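Local coordinates for protein carbonic anhydrase (Porphyridium purpureum, PDB 1DDZ) that probably catalyses the reversible hydration of carbon dioxide to hydrogencarbonate as a zinc-dependent beta-class carbonic anhydrase, at residues Val25-Ala29 against Gly30-Pro34; Glu44-Arg47 against Gln48-Lys52; Leu113-Val117 against Gln118-Val122; Val279-Pro283 against Gly284-Glu288. One frame throughout, in Å; residues are numbered along the deposited sequence.

Contact 1 of 4, residues Val25-Ala29 against Gly30-Pro34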
loop_
_atom_site.group_PDB
_atom_site.type_symbol
_atom_site.label_atom_id
_atom_site.label_comp_id
_atom_site.label_asym_id
_atom_site.label_seq_id
_atom_site.Cartn_x
_atom_site.Cartn_y
_atom_site.Cartn_z
ATOM N N VAL A 25 -22.860 9.230 21.114
ATOM C CA VAL A 25 -24.177 9.489 20.563
ATOM C C VAL A 25 -25.156 10.190 21.527
ATOM O O VAL A 25 -26.123 10.812 21.096
ATOM C CB VAL A 25 -24.718 8.167 20.006
ATOM C CG1 VAL A 25 -26.198 8.163 19.934
ATOM C CG2 VAL A 25 -24.113 7.929 18.645
ATOM N N ALA A 26 -24.862 10.137 22.821
ATOM C CA ALA A 26 -25.696 10.792 23.817
ATOM C C ALA A 26 -25.404 12.304 23.906
ATOM O O ALA A 26 -26.112 13.025 24.602
ATOM C CB ALA A 26 -25.492 10.139 25.173
ATOM N N GLN A 27 -24.330 12.759 23.261
ATOM C CA GLN A 27 -23.942 14.170 23.250
ATOM C C GLN A 27 -24.196 14.656 21.830
ATOM O O GLN A 27 -23.979 13.925 20.866
ATOM C CB GLN A 27 -22.457 14.319 23.614
ATOM C CG GLN A 27 -22.109 13.733 24.976
ATOM C CD GLN A 27 -20.626 13.818 25.304
ATOM O OE1 GLN A 27 -20.162 14.777 25.941
ATOM N NE2 GLN A 27 -19.873 12.822 24.865
ATOM N N PRO A 28 -24.641 15.897 21.671
ATOM C CA PRO A 28 -24.889 16.352 20.304
ATOM C C PRO A 28 -23.587 16.642 19.553
ATOM O O PRO A 28 -22.566 16.995 20.153
ATOM C CB PRO A 28 -25.734 17.633 20.497
ATOM C CG PRO A 28 -26.097 17.641 21.990
ATOM C CD PRO A 28 -24.925 16.969 22.644
ATOM N N ALA A 29 -23.681 16.541 18.236
ATOM C CA ALA A 29 -22.598 16.778 17.313
ATOM C C ALA A 29 -21.900 18.070 17.657
ATOM O O ALA A 29 -22.541 19.099 17.798
ATOM C CB ALA A 29 -23.143 16.859 15.927
ATOM N N GLY A 30 -20.595 17.994 17.896
ATOM C CA GLY A 30 -19.829 19.187 18.192
ATOM C C GLY A 30 -19.872 19.655 19.624
ATOM O O GLY A 30 -19.204 20.615 19.988
ATOM N N GLN A 31 -20.611 18.960 20.467
ATOM C CA GLN A 31 -20.692 19.381 21.847
ATOM C C GLN A 31 -20.089 18.410 22.853
ATOM O O GLN A 31 -20.272 18.583 24.053
ATOM C CB GLN A 31 -22.139 19.715 22.211
ATOM C CG GLN A 31 -22.717 20.896 21.401
ATOM C CD GLN A 31 -21.859 22.166 21.485
ATOM O OE1 GLN A 31 -21.498 22.758 20.462
ATOM N NE2 GLN A 31 -21.514 22.576 22.700
ATOM N N ALA A 32 -19.403 17.372 22.377
ATOM C CA ALA A 32 -18.772 16.422 23.290
ATOM C C ALA A 32 -17.905 17.212 24.300
ATOM O O ALA A 32 -17.280 18.208 23.935
ATOM C CB ALA A 32 -17.923 15.435 22.489
ATOM N N MET A 33 -17.869 16.792 25.556
ATOM C CA MET A 33 -17.076 17.509 26.556
ATOM C C MET A 33 -15.666 16.956 26.648
ATOM O O MET A 33 -15.361 15.904 26.109
ATOM C CB MET A 33 -17.686 17.354 27.951
ATOM C CG MET A 33 -19.078 17.879 28.150
ATOM S SD MET A 33 -19.231 19.449 29.172
ATOM C CE MET A 33 -17.453 19.994 29.773
ATOM N N PRO A 34 -14.745 17.759 27.184
ATOM C CA PRO A 34 -13.361 17.320 27.353
ATOM C C PRO A 34 -13.439 16.145 28.320
ATOM O O PRO A 34 -14.391 16.051 29.101
ATOM C CB PRO A 34 -12.709 18.537 27.991
ATOM C CG PRO A 34 -13.405 19.660 27.278
ATOM C CD PRO A 34 -14.848 19.226 27.279
HETATM O O HOH W 1 -17.234 13.558 25.725
HETATM O O HOH W 2 -22.404 17.063 26.157
HETATM O O HOH W 3 -20.229 15.492 20.487
#
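Gln27 and Pro28 each accept a hydrogen bond from the Gly30-Pro34 side, one at a side-chain oxygen and one at a backbone oxygen. Met33 N donates a hydrogen bond to Gln27 OE1 at 3.1 Å. It comes in tilted 33° from the amide carbonyl plane. Gln31 N bonds to Pro28 O at 2.8 Å and closes the turn between them.

Three waters add to these bonds. The first accepts a hydrogen bond from Gln27 NE2 at 2.9 Å and lies close to Met33 O. The second donates one to Gln27 OE1, so this oxygen is gripped by a water as well as by Met33 N. The third donates one to Pro28 O at 2.8 Å and accepts a weak bond from Ala32 N.

Van der Waals contacts are few. The Gln27 chain is extended beyond CG (chi2 177°), which carries its amide across to the backbone of Ala32; OE1 stops 3.4 Å from Ala32 CA. Pro28 CD meets Gln31 CB at 3.9 Å. An alanine in place of Gln27 would probably leave Met33 N without this acceptor and the first two waters without their amide partner.

Outside partners tie the loop to the second carbonic anhydrase unit. Gly30 N bonds to Glu435 and Gln27 O to Arg432, both on helix 426-447, and Met33 pairs by backbone with Asp477.

Gly30 has positive phi (83°), where a side chain would clash with Ala29 O. This is the glycine position of a type II beta turn, here Pro28 to Gln31, in the loop linking helices 12-25 and 38-53.

Contact 2 of 4, residues Glu44-Arg47 against Gln48-Lys52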
loop_
_atom_site.group_PDB
_atom_site.type_symbol
_atom_site.label_atom_id
_atom_site.label_comp_id
_atom_site.label_asym_id
_atom_site.label_seq_id
_atom_site.Cartn_x
_atom_site.Cartn_y
_atom_site.Cartn_z
ATOM N N GLU A 44 -6.327 22.747 27.769
ATOM C CA GLU A 44 -7.028 23.875 28.342
ATOM C C GLU A 44 -6.042 24.955 28.772
ATOM O O GLU A 44 -6.214 26.134 28.444
ATOM C CB GLU A 44 -7.886 23.412 29.513
ATOM C CG GLU A 44 -8.775 24.500 30.112
ATOM C CD GLU A 44 -9.764 25.106 29.122
ATOM O OE1 GLU A 44 -10.424 26.096 29.494
ATOM O OE2 GLU A 44 -9.893 24.611 27.981
ATOM N N ALA A 45 -5.003 24.561 29.503
ATOM C CA ALA A 45 -3.973 25.505 29.932
ATOM C C ALA A 45 -3.460 26.297 28.712
ATOM O O ALA A 45 -3.311 27.518 28.758
ATOM C CB ALA A 45 -2.829 24.758 30.587
ATOM N N TRP A 46 -3.244 25.587 27.612
ATOM C CA TRP A 46 -2.769 26.182 26.372
ATOM C C TRP A 46 -3.762 27.211 25.842
ATOM O O TRP A 46 -3.373 28.335 25.520
ATOM C CB TRP A 46 -2.534 25.088 25.328
ATOM C CG TRP A 46 -2.339 25.605 23.944
ATOM C CD1 TRP A 46 -1.258 26.276 23.473
ATOM C CD2 TRP A 46 -3.248 25.478 22.840
ATOM N NE1 TRP A 46 -1.429 26.576 22.141
ATOM C CE2 TRP A 46 -2.643 26.094 21.725
ATOM C CE3 TRP A 46 -4.519 24.901 22.682
ATOM C CZ2 TRP A 46 -3.258 26.148 20.470
ATOM C CZ3 TRP A 46 -5.127 24.958 21.437
ATOM C CH2 TRP A 46 -4.499 25.576 20.350
ATOM N N ARG A 47 -5.036 26.827 25.737
ATOM C CA ARG A 47 -6.079 27.730 25.249
ATOM C C ARG A 47 -6.103 28.999 26.082
ATOM O O ARG A 47 -6.190 30.098 25.540
ATOM C CB ARG A 47 -7.457 27.085 25.342
ATOM C CG ARG A 47 -7.620 25.809 24.577
ATOM C CD ARG A 47 -8.996 25.252 24.824
ATOM N NE ARG A 47 -10.005 26.158 24.292
ATOM C CZ ARG A 47 -10.847 26.889 25.019
ATOM N NH1 ARG A 47 -10.822 26.831 26.343
ATOM N NH2 ARG A 47 -11.707 27.693 24.410
ATOM N N GLN A 48 -6.027 28.837 27.398
ATOM C CA GLN A 48 -6.046 29.974 28.298
ATOM C C GLN A 48 -4.871 30.884 28.048
ATOM O O GLN A 48 -5.048 32.068 27.826
ATOM C CB GLN A 48 -6.078 29.523 29.756
ATOM C CG GLN A 48 -7.458 29.063 30.195
ATOM C CD GLN A 48 -8.578 29.920 29.611
ATOM O OE1 GLN A 48 -9.460 29.420 28.908
ATOM N NE2 GLN A 48 -8.528 31.213 29.866
ATOM N N GLU A 49 -3.669 30.321 28.037
ATOM C CA GLU A 49 -2.476 31.109 27.791
ATOM C C GLU A 49 -2.557 31.822 26.442
ATOM O O GLU A 49 -2.178 32.985 26.329
ATOM C CB GLU A 49 -1.226 30.232 27.871
ATOM C CG GLU A 49 0.093 31.010 27.807
ATOM C CD GLU A 49 0.122 32.223 28.746
ATOM O OE1 GLU A 49 0.057 33.369 28.240
ATOM O OE2 GLU A 49 0.199 32.031 29.987
ATOM N N MET A 50 -3.088 31.149 25.431
ATOM C CA MET A 50 -3.224 31.746 24.102
ATOM C C MET A 50 -4.192 32.915 24.109
ATOM O O MET A 50 -3.900 33.977 23.576
ATOM C CB MET A 50 -3.688 30.702 23.082
ATOM C CG MET A 50 -2.662 29.613 22.784
ATOM S SD MET A 50 -1.080 30.303 22.229
ATOM C CE MET A 50 -0.124 30.267 23.796
ATOM N N LEU A 51 -5.355 32.716 24.709
ATOM C CA LEU A 51 -6.354 33.769 24.797
ATOM C C LEU A 51 -5.850 34.956 25.610
ATOM O O LEU A 51 -6.113 36.105 25.267
ATOM C CB LEU A 51 -7.640 33.214 25.392
ATOM C CG LEU A 51 -8.355 32.362 24.352
ATOM C CD1 LEU A 51 -9.383 31.460 24.999
ATOM C CD2 LEU A 51 -8.971 33.270 23.306
ATOM N N LYS A 52 -5.085 34.671 26.655
ATOM C CA LYS A 52 -4.520 35.698 27.517
ATOM C C LYS A 52 -3.504 36.554 26.774
ATOM O O LYS A 52 -3.402 37.749 27.032
ATOM C CB LYS A 52 -3.861 35.036 28.723
ATOM C CG LYS A 52 -3.116 35.959 29.668
ATOM C CD LYS A 52 -2.499 35.118 30.782
ATOM C CE LYS A 52 -1.610 35.924 31.721
ATOM N NZ LYS A 52 -0.923 35.021 32.707
#
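Helix 38-53 carries this contact, a Met-aromatic pair one turn apart with an i to i+3 salt bridge beside it. Met50 CG lies over one face of the Trp46 indole. It makes a CH-pi contact, 3.6 Å from the centroid of the five-membered ring and offset toward the rim. The ring atom nearest to CG is Trp46 NE1, at 3.3 Å. Met50 SD stands obliquely to the same ring, 4.5 Å from its centroid. Met50 CG is anti to its own carbonyl carbon (chi1 -68°), and the bend at chi2 then turns the sulfur back to the indole. Phe58 meets the Trp46 ring edge-to-face, and Phe57 touches Met50, so helix 57-62 packs against this side.

The salt bridge runs from Arg47 NH1 to Glu44 OE2 at 2.9 Å. The nitrogen meets the syn side of the carboxylate, 25° out of its plane. The Glu44 chain bends at chi2 (60°), which swings the carboxylate round to Arg47. Gln48 lies alongside Glu44 and points the same way. Arg47 NE bonds to Asp472 O in the second half of the chain.

Under the side chains the backbone keeps helical bonds, such as Met50 N to Trp46 O at 2.8 Å and Leu51 N to Arg47 O at 2.9 Å.

The chemistry is split by face. Trp46 and Met50 give an apolar surface for neighbouring aromatic rings. Arg47 is held by both Glu44 and a backbone carbonyl, which is likely to fix its guanidinium group and offset its charge.

Contact 3 of 4, residues Leu113-Val117 against Gln118-Val122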
loop_
_atom_site.group_PDB
_atom_site.type_symbol
_atom_site.label_atom_id
_atom_site.label_comp_id
_atom_site.label_asym_id
_atom_site.label_seq_id
_atom_site.Cartn_x
_atom_site.Cartn_y
_atom_site.Cartn_z
ATOM N N LEU A 113 -1.186 13.757 -1.658
ATOM C CA LEU A 113 -0.655 14.479 -2.824
ATOM C C LEU A 113 -1.794 14.949 -3.766
ATOM O O LEU A 113 -1.856 16.113 -4.136
ATOM C CB LEU A 113 0.269 13.552 -3.634
ATOM C CG LEU A 113 1.558 14.058 -4.303
ATOM C CD1 LEU A 113 1.869 13.194 -5.556
ATOM C CD2 LEU A 113 1.499 15.518 -4.641
ATOM N N GLN A 114 -2.648 14.014 -4.183
ATOM C CA GLN A 114 -3.732 14.330 -5.072
ATOM C C GLN A 114 -4.700 15.337 -4.450
ATOM O O GLN A 114 -5.162 16.250 -5.128
ATOM C CB GLN A 114 -4.457 13.074 -5.523
ATOM C CG GLN A 114 -5.445 13.386 -6.651
ATOM C CD GLN A 114 -5.963 12.157 -7.343
ATOM O OE1 GLN A 114 -6.479 11.247 -6.708
ATOM N NE2 GLN A 114 -5.839 12.125 -8.660
ATOM N N TYR A 115 -4.979 15.195 -3.160
ATOM C CA TYR A 115 -5.872 16.129 -2.481
ATOM C C TYR A 115 -5.222 17.519 -2.525
ATOM O O TYR A 115 -5.847 18.486 -2.959
ATOM C CB TYR A 115 -6.106 15.695 -1.027
ATOM C CG TYR A 115 -7.146 16.515 -0.307
ATOM C CD1 TYR A 115 -8.507 16.234 -0.456
ATOM C CD2 TYR A 115 -6.775 17.560 0.536
ATOM C CE1 TYR A 115 -9.482 16.974 0.221
ATOM C CE2 TYR A 115 -7.734 18.313 1.221
ATOM C CZ TYR A 115 -9.093 18.016 1.061
ATOM O OH TYR A 115 -10.057 18.747 1.731
ATOM N N ALA A 116 -3.955 17.605 -2.128
ATOM C CA ALA A 116 -3.217 18.867 -2.133
ATOM C C ALA A 116 -3.174 19.507 -3.524
ATOM O O ALA A 116 -3.409 20.709 -3.674
ATOM C CB ALA A 116 -1.778 18.648 -1.617
ATOM N N VAL A 117 -2.899 18.704 -4.546
ATOM C CA VAL A 117 -2.802 19.211 -5.917
ATOM C C VAL A 117 -4.134 19.491 -6.629
ATOM O O VAL A 117 -4.304 20.554 -7.221
ATOM C CB VAL A 117 -1.912 18.272 -6.785
ATOM C CG1 VAL A 117 -1.869 18.752 -8.242
ATOM C CG2 VAL A 117 -0.483 18.205 -6.187
ATOM N N GLN A 118 -5.059 18.543 -6.600
ATOM C CA GLN A 118 -6.343 18.725 -7.265
ATOM C C GLN A 118 -7.390 19.431 -6.413
ATOM O O GLN A 118 -8.117 20.271 -6.916
ATOM C CB GLN A 118 -6.920 17.393 -7.762
ATOM C CG GLN A 118 -6.500 16.949 -9.170
ATOM C CD GLN A 118 -5.419 15.881 -9.121
ATOM O OE1 GLN A 118 -4.604 15.869 -8.202
ATOM N NE2 GLN A 118 -5.441 14.949 -10.063
ATOM N N TYR A 119 -7.534 19.052 -5.151
ATOM C CA TYR A 119 -8.530 19.708 -4.323
ATOM C C TYR A 119 -8.042 21.094 -3.882
ATOM O O TYR A 119 -8.661 22.101 -4.187
ATOM C CB TYR A 119 -8.873 18.860 -3.091
ATOM C CG TYR A 119 -9.898 17.744 -3.299
ATOM C CD1 TYR A 119 -9.529 16.502 -3.822
ATOM C CD2 TYR A 119 -11.246 17.934 -2.971
ATOM C CE1 TYR A 119 -10.485 15.471 -4.019
ATOM C CE2 TYR A 119 -12.225 16.900 -3.168
ATOM C CZ TYR A 119 -11.829 15.668 -3.704
ATOM O OH TYR A 119 -12.703 14.631 -4.048
ATOM N N LEU A 120 -6.898 21.149 -3.210
ATOM C CA LEU A 120 -6.372 22.415 -2.701
ATOM C C LEU A 120 -5.639 23.313 -3.692
ATOM O O LEU A 120 -5.436 24.492 -3.425
ATOM C CB LEU A 120 -5.489 22.161 -1.475
ATOM C CG LEU A 120 -6.195 21.409 -0.344
ATOM C CD1 LEU A 120 -5.295 21.267 0.860
ATOM C CD2 LEU A 120 -7.454 22.168 0.041
ATOM N N LYS A 121 -5.250 22.779 -4.841
ATOM C CA LYS A 121 -4.520 23.589 -5.809
ATOM C C LYS A 121 -3.267 24.177 -5.157
ATOM O O LYS A 121 -2.960 25.354 -5.287
ATOM C CB LYS A 121 -5.420 24.684 -6.387
ATOM C CG LYS A 121 -6.611 24.135 -7.169
ATOM C CD LYS A 121 -6.093 23.188 -8.214
ATOM C CE LYS A 121 -7.196 22.561 -9.036
ATOM N NZ LYS A 121 -6.575 21.687 -10.090
ATOM N N VAL A 122 -2.549 23.315 -4.448
ATOM C CA VAL A 122 -1.313 23.680 -3.766
ATOM C C VAL A 122 -0.282 24.100 -4.837
ATOM O O VAL A 122 -0.225 23.502 -5.898
ATOM C CB VAL A 122 -0.841 22.460 -2.918
ATOM C CG1 VAL A 122 0.262 21.711 -3.577
ATOM C CG2 VAL A 122 -0.512 22.876 -1.541
#
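The rings of Tyr115 and Tyr119 pair one turn apart near the end of helix 107-119, a helix of the alpha-beta-alpha carbonic anhydrase fold. Their ring planes are near parallel, 21° apart, but slid so that they barely overlap. The centroids are 4.8 Å apart. Tyr119 CB lies over the Tyr115 face, 3.9 Å from its centroid, in a CH-pi contact. In return Tyr115 CD1 and CE1 lie over one face of the Tyr119 ring, toward its rim.

The two side chains cross at about a right angle. Tyr115 has CG anti to the backbone N (chi1 -173°), whereas Tyr119 has CG anti to the carbonyl carbon. These different torsions bring the rings together near parallel but offset, with Tyr119 CB over the Tyr115 face. Leu120 comes obliquely to the CD2/CE2 side of the Tyr115 ring, with CG 3.8 Å from Tyr115 CE2. Phe93 also meets the Tyr115 ring, while Tyr119 OH bonds to Asp403 and Gln114 OE1 to the backbone of Leu401 and Ile402.

The helix widens here. Tyr115 O accepts a bond from Leu120 N at 2.9 Å, five residues on, and a weak one from Tyr119 N. The side chain of Tyr115 lies about 6 Å from a bound zinc ion and about 4 Å from the side chain of Asp330, a ligand of the second site, so the first unit reaches the metal site of the second.

Beyond Leu120 the chain turns with positive phi at Lys121. Ala116 CB packs on Val122 CB. The turn is closed by Val122 N, which bonds to Ala116 O at 2.9 Å.

Contact 4 of 4, residues Val279-Pro283 against Gly284-Glu288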
loop_
_atom_site.group_PDB
_atom_site.type_symbol
_atom_site.label_atom_id
_atom_site.label_comp_id
_atom_site.label_asym_id
_atom_site.label_seq_id
_atom_site.Cartn_x
_atom_site.Cartn_y
_atom_site.Cartn_z
ATOM N N VAL A 279 25.824 15.979 -4.037
ATOM C CA VAL A 279 27.034 15.218 -3.808
ATOM C C VAL A 279 28.334 15.981 -3.721
ATOM O O VAL A 279 29.204 15.616 -2.947
ATOM C CB VAL A 279 27.102 14.031 -4.780
ATOM C CG1 VAL A 279 28.435 13.364 -4.722
ATOM C CG2 VAL A 279 26.032 13.018 -4.389
ATOM N N GLN A 280 28.455 17.068 -4.464
ATOM C CA GLN A 280 29.685 17.850 -4.406
ATOM C C GLN A 280 29.847 18.657 -3.115
ATOM O O GLN A 280 30.878 19.309 -2.936
ATOM C CB GLN A 280 29.810 18.772 -5.619
ATOM C CG GLN A 280 28.807 19.912 -5.662
ATOM C CD GLN A 280 28.832 20.663 -6.988
ATOM O OE1 GLN A 280 28.392 21.812 -7.083
ATOM N NE2 GLN A 280 29.327 20.007 -8.028
ATOM N N GLN A 281 28.829 18.669 -2.248
ATOM C CA GLN A 281 28.917 19.417 -0.986
ATOM C C GLN A 281 29.202 18.467 0.155
ATOM O O GLN A 281 28.927 17.271 0.054
ATOM C CB GLN A 281 27.617 20.168 -0.694
ATOM C CG GLN A 281 27.074 20.976 -1.848
ATOM C CD GLN A 281 25.868 21.778 -1.427
ATOM O OE1 GLN A 281 25.968 22.627 -0.539
ATOM N NE2 GLN A 281 24.712 21.493 -2.023
ATOM N N THR A 282 29.641 19.014 1.284
ATOM C CA THR A 282 29.962 18.198 2.446
ATOM C C THR A 282 28.687 17.706 3.139
ATOM O O THR A 282 27.772 18.479 3.396
ATOM C CB THR A 282 30.812 18.975 3.441
ATOM O OG1 THR A 282 32.006 19.429 2.807
ATOM C CG2 THR A 282 31.228 18.078 4.584
ATOM N N PRO A 283 28.611 16.403 3.442
ATOM C CA PRO A 283 27.426 15.857 4.099
ATOM C C PRO A 283 27.166 16.559 5.414
ATOM O O PRO A 283 28.078 16.709 6.228
ATOM C CB PRO A 283 27.797 14.385 4.308
ATOM C CG PRO A 283 28.681 14.101 3.137
ATOM C CD PRO A 283 29.564 15.331 3.109
ATOM N N GLY A 284 25.934 17.032 5.587
ATOM C CA GLY A 284 25.560 17.712 6.806
ATOM C C GLY A 284 25.835 19.195 6.807
ATOM O O GLY A 284 25.530 19.867 7.778
ATOM N N LYS A 285 26.433 19.708 5.736
ATOM C CA LYS A 285 26.753 21.134 5.652
ATOM C C LYS A 285 26.308 21.710 4.329
ATOM O O LYS A 285 27.019 22.480 3.720
ATOM C CB LYS A 285 28.257 21.347 5.811
ATOM C CG LYS A 285 28.784 20.972 7.185
ATOM C CD LYS A 285 30.294 20.860 7.190
ATOM C CE LYS A 285 30.779 20.228 8.488
ATOM N NZ LYS A 285 32.237 19.906 8.451
ATOM N N LEU A 286 25.133 21.320 3.873
ATOM C CA LEU A 286 24.632 21.816 2.611
ATOM C C LEU A 286 24.294 23.294 2.730
ATOM O O LEU A 286 24.040 23.796 3.820
ATOM C CB LEU A 286 23.370 21.060 2.209
ATOM C CG LEU A 286 23.440 19.552 2.079
ATOM C CD1 LEU A 286 22.153 19.076 1.388
ATOM C CD2 LEU A 286 24.683 19.166 1.267
ATOM N N LYS A 287 24.262 23.979 1.599
ATOM C CA LYS A 287 23.918 25.385 1.568
ATOM C C LYS A 287 22.406 25.572 1.541
ATOM O O LYS A 287 21.650 24.663 1.214
ATOM C CB LYS A 287 24.493 26.050 0.319
ATOM C CG LYS A 287 25.968 26.337 0.374
ATOM C CD LYS A 287 26.341 27.317 -0.728
ATOM C CE LYS A 287 25.705 28.709 -0.538
ATOM N NZ LYS A 287 26.391 29.510 0.515
ATOM N N GLU A 288 21.963 26.749 1.948
ATOM C CA GLU A 288 20.549 27.057 1.886
ATOM C C GLU A 288 20.418 27.589 0.463
ATOM O O GLU A 288 21.428 27.980 -0.141
ATOM C CB GLU A 288 20.168 28.137 2.910
ATOM C CG GLU A 288 20.823 29.509 2.701
ATOM C CD GLU A 288 22.333 29.520 2.973
ATOM O OE1 GLU A 288 23.039 30.333 2.322
ATOM O OE2 GLU A 288 22.811 28.725 3.832
HETATM O O HOH W 4 22.570 23.220 -0.816
#
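Gln281 has CG beside its backbone N (chi1 -49°) and is extended at chi2, which sends its amide over to Leu286 and Lys287. There OE1 accepts a bond from Lys287 N at 3.1 Å, 17° out of the amide carbonyl plane. NE2 donates to a water at 3.0 Å, and that water donates to Lys287 O at 2.7 Å. The amide thus spans both polar atoms of the Lys287 backbone, one directly and one through water. NE2 also bonds to Glu277 O.

Leu286 crosses Gln281 at about a right angle, with CD2 3.7 Å from Gln281 CB. With a leucine here instead of Gln281, the backbone N of Lys287 and the bridging water are both likely to lose their amide partner.

Thr282 and Lys285 lie side by side, CG2 to CD at 3.9 Å. The backbones of the same two residues are joined by Lys285 N to Thr282 O, 3.0 Å, from above the carbonyl plane.

Gly284 N bonds to Glu181, and Gln281 O to Arg178, both on helix 172-193. Leu286 reaches strand 222-227. Any side chain on Gly284 would strike Pro283 O. That fits the glycine position of a type II beta turn, Thr282 to Lys285, in the loop between helices 266-279 and 292-307.

In the fold
The contacts follow one another along the chain, and none touches another. Contacts 1 and 2 are neighbours, with nearest atoms about 6 Å apart: one lies in the loop before helix 38-53, the other on that helix. Contact 4 lies in the matching loop before helix 292-307, on the opposite side of the chain's centre, about 52 Å from contact 1 between centres. Contact 3, on helix 107-119, lies nearer the middle, with its centre about 31 to 33 Å from the centres of the others. The chain holds two similar five-stranded units. Contacts 1 and 4 each pack on the other unit, and contact 3, in the first unit, lies beside the zinc site of the second, so the halves interlock reciprocally.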